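HTH-type transcriptional repressor PhnF (Mycobacterium smegmatis, PDB 3F8M) represses the phnDCE operon, which serves phosphate uptake, when phosphate is available in the cell, acting as a DNA-binding regulator of the GntR family. Local coordinates at residues A117-V122 with I221-S226. Residues are numbered along the deposited sequence; the frame is centred on the assembly and turned at random.
Sequences AGVLGV and IEQRRS
Val119 and Leu120, in the last turn of helix 114-120, rest on strand 220-229 at Glu222 and Gln223. The contact is small (125 Å² buried), made by van der Waals packing, and no hydrogen bond crosses it. Val119 meets the aliphatic part of Gln223 at a slant, with CG1 4.0 Å from Gln223 CG. CG1 lies anti to the backbone N of Val119 (chi1 168°), which sends this branch to the strand. Gln223 sets out toward the helix, then bends at chi2 (-74°). That bend turns the amide off Val119, and NE2 is hydrogen-bonded to Asn210 OD1 on the adjacent strand. Leu120 meets the strand one step earlier, on its main chain. Its CD2 methyl sits 3.9 Å from both Glu222 C and Gln223 N, against the peptide that joins them. Glu222 starts out away from the helix, and its OE2 is hydrogen-bonded to Ser213 OG. The helix ends in a Schellman motif at Gly121, whose phi is positive, with Val122 N hydrogen-bonded to Ala117 O. Within the UTRA domain, strand 220-229 runs antiparallel between strands 140-150 and 206-214. Helix 114-120 packs on one face of this sheet, where Val119 also touches Val212 of strand 206-214.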
ATOM      1  N   ALA A 117       8.632  18.598  15.707  1.00 21.51           N
ATOM      2  CA  ALA A 117       9.631  18.401  16.788  1.00 23.28           C
ATOM      3  C   ALA A 117       9.475  17.065  17.491  1.00 23.54           C
ATOM      4  O   ALA A 117      10.450  16.369  17.693  1.00 25.09           O
ATOM      5  CB  ALA A 117       9.586  19.520  17.785  1.00 22.23           C
ATOM      6  N   GLY A 118       8.241  16.706  17.866  1.00 25.30           N
ATOM      7  CA  GLY A 118       7.935  15.401  18.464  1.00 26.02           C
ATOM      8  C   GLY A 118       8.297  14.218  17.580  1.00 26.87           C
ATOM      9  O   GLY A 118       8.830  13.217  18.060  1.00 27.71           O
ATOM     10  N   VAL A 119       8.007  14.316  16.282  1.00 25.91           N
ATOM     11  CA  VAL A 119       8.291  13.209  15.377  1.00 25.20           C
ATOM     12  C   VAL A 119       9.806  12.985  15.287  1.00 24.35           C
ATOM     13  O   VAL A 119      10.284  11.853  15.319  1.00 24.97           O
ATOM     14  CB  VAL A 119       7.710  13.466  13.961  1.00 25.32           C
ATOM     15  CG1 VAL A 119       8.269  12.449  12.934  1.00 25.97           C
ATOM     16  CG2 VAL A 119       6.175  13.411  13.974  1.00 26.21           C
ATOM     17  N   LEU A 120      10.555  14.070  15.179  1.00 23.32           N
ATOM     18  CA  LEU A 120      11.990  13.954  14.947  1.00 23.24           C
ATOM     19  C   LEU A 120      12.787  13.926  16.238  1.00 24.28           C
ATOM     20  O   LEU A 120      14.007  13.736  16.208  1.00 24.16           O
ATOM     21  CB  LEU A 120      12.504  15.100  14.066  1.00 21.77           C
ATOM     22  CG  LEU A 120      11.909  15.232  12.666  1.00 20.59           C
ATOM     23  CD1 LEU A 120      12.367  16.533  12.037  1.00 20.00           C
ATOM     24  CD2 LEU A 120      12.341  14.047  11.848  1.00 17.28           C
ATOM     25  N   GLY A 121      12.096  14.155  17.358  1.00 25.02           N
ATOM     26  CA  GLY A 121      12.741  14.218  18.670  1.00 26.07           C
ATOM     27  C   GLY A 121      13.774  15.326  18.770  1.00 26.16           C
ATOM     28  O   GLY A 121      14.839  15.102  19.327  1.00 28.30           O
ATOM     29  N   VAL A 122      13.486  16.495  18.192  1.00 25.29           N
ATOM     30  CA  VAL A 122      14.318  17.677  18.304  1.00 25.70           C
ATOM     31  C   VAL A 122      13.541  18.739  19.071  1.00 25.74           C
ATOM     32  O   VAL A 122      12.383  18.523  19.420  1.00 27.07           O
ATOM     33  CB  VAL A 122      14.736  18.254  16.925  1.00 24.93           C
ATOM     34  CG1 VAL A 122      15.657  17.223  16.195  1.00 23.51           C
ATOM     35  CG2 VAL A 122      13.495  18.674  16.072  1.00 24.29           C
ATOM     36  N   ILE A 221      15.852   9.951  11.758  1.00 20.37           N
ATOM     37  CA  ILE A 221      16.699  10.343  10.622  1.00 18.89           C
ATOM     38  C   ILE A 221      15.943  11.377   9.749  1.00 18.43           C
ATOM     39  O   ILE A 221      16.537  12.351   9.271  1.00 19.46           O
ATOM     40  CB  ILE A 221      17.065   9.059   9.804  1.00 19.34           C
ATOM     41  CG1 ILE A 221      17.978   8.122  10.623  1.00 19.72           C
ATOM     42  CG2 ILE A 221      17.693   9.351   8.408  1.00 19.18           C
ATOM     43  CD1 ILE A 221      18.124   6.684   9.961  1.00 17.61           C
ATOM     44  N   GLU A 222      14.647  11.130   9.529  1.00 17.33           N
ATOM     45  CA  GLU A 222      13.844  11.850   8.515  1.00 17.09           C
ATOM     46  C   GLU A 222      12.374  11.600   8.792  1.00 16.36           C
ATOM     47  O   GLU A 222      12.004  10.623   9.477  1.00 15.86           O
ATOM     48  CB  GLU A 222      14.119  11.318   7.084  1.00 16.48           C
ATOM     49  CG  GLU A 222      13.746   9.816   6.983  1.00 18.82           C
ATOM     50  CD  GLU A 222      13.709   9.216   5.599  1.00 19.92           C
ATOM     51  OE1 GLU A 222      13.813   9.943   4.574  1.00 18.69           O
ATOM     52  OE2 GLU A 222      13.522   7.982   5.565  1.00 20.47           O
ATOM     53  N   GLN A 223      11.550  12.507   8.298  1.00 17.02           N
ATOM     54  CA  GLN A 223      10.134  12.199   8.084  1.00 17.43           C
ATOM     55  C   GLN A 223       9.936  12.417   6.598  1.00 17.01           C
ATOM     56  O   GLN A 223      10.227  13.516   6.078  1.00 16.84           O
ATOM     57  CB  GLN A 223       9.239  13.151   8.909  1.00 17.61           C
ATOM     58  CG  GLN A 223       7.752  12.691   8.936  1.00 19.90           C
ATOM     59  CD  GLN A 223       7.000  12.936   7.638  1.00 25.35           C
ATOM     60  OE1 GLN A 223       7.140  13.993   7.012  1.00 26.89           O
ATOM     61  NE2 GLN A 223       6.155  11.960   7.237  1.00 23.05           N
ATOM     62  N   ARG A 224       9.400  11.408   5.895  1.00 17.34           N
ATOM     63  CA  ARG A 224       9.321  11.497   4.444  1.00 16.61           C
ATOM     64  C   ARG A 224       7.856  11.241   4.030  1.00 17.94           C
ATOM     65  O   ARG A 224       7.235  10.227   4.464  1.00 17.72           O
ATOM     66  CB  ARG A 224      10.309  10.473   3.815  1.00 17.44           C
ATOM     67  CG  ARG A 224      10.395  10.479   2.203  1.00 18.24           C
ATOM     68  CD  ARG A 224      11.334   9.363   1.700  1.00 19.31           C
ATOM     69  NE  ARG A 224      10.657   8.069   1.798  1.00 25.06           N
ATOM     70  CZ  ARG A 224      11.162   6.874   1.470  1.00 26.85           C
ATOM     71  NH1 ARG A 224      12.409   6.716   1.025  1.00 27.79           N
ATOM     72  NH2 ARG A 224      10.400   5.804   1.608  1.00 27.14           N
ATOM     73  N   ARG A 225       7.339  12.137   3.189  1.00 16.79           N
ATOM     74  CA  ARG A 225       6.036  11.986   2.538  1.00 17.26           C
ATOM     75  C   ARG A 225       6.294  11.677   1.061  1.00 17.95           C
ATOM     76  O   ARG A 225       7.019  12.420   0.377  1.00 16.98           O
ATOM     77  CB  ARG A 225       5.268  13.295   2.678  1.00 17.93           C
ATOM     78  CG  ARG A 225       3.844  13.291   2.070  1.00 19.18           C
ATOM     79  CD  ARG A 225       3.351  14.723   2.009  1.00 19.59           C
ATOM     80  NE  ARG A 225       1.967  14.847   1.579  1.00 22.40           N
ATOM     81  CZ  ARG A 225       1.536  15.086   0.339  1.00 20.69           C
ATOM     82  NH1 ARG A 225       2.362  15.191  -0.695  1.00 19.35           N
ATOM     83  NH2 ARG A 225       0.214  15.191   0.141  1.00 21.57           N
ATOM     84  N   SER A 226       5.674  10.605   0.533  1.00 17.89           N
ATOM     85  CA  SER A 226       5.854  10.286  -0.880  1.00 17.61           C
ATOM     86  C   SER A 226       4.457  10.150  -1.494  1.00 16.91           C
ATOM     87  O   SER A 226       3.640   9.407  -0.958  1.00 19.35           O
ATOM     88  CB  SER A 226       6.627   8.992  -1.005  1.00 19.31           C
ATOM     89  OG  SER A 226       7.792   9.002  -0.180  1.00 24.69           O
TER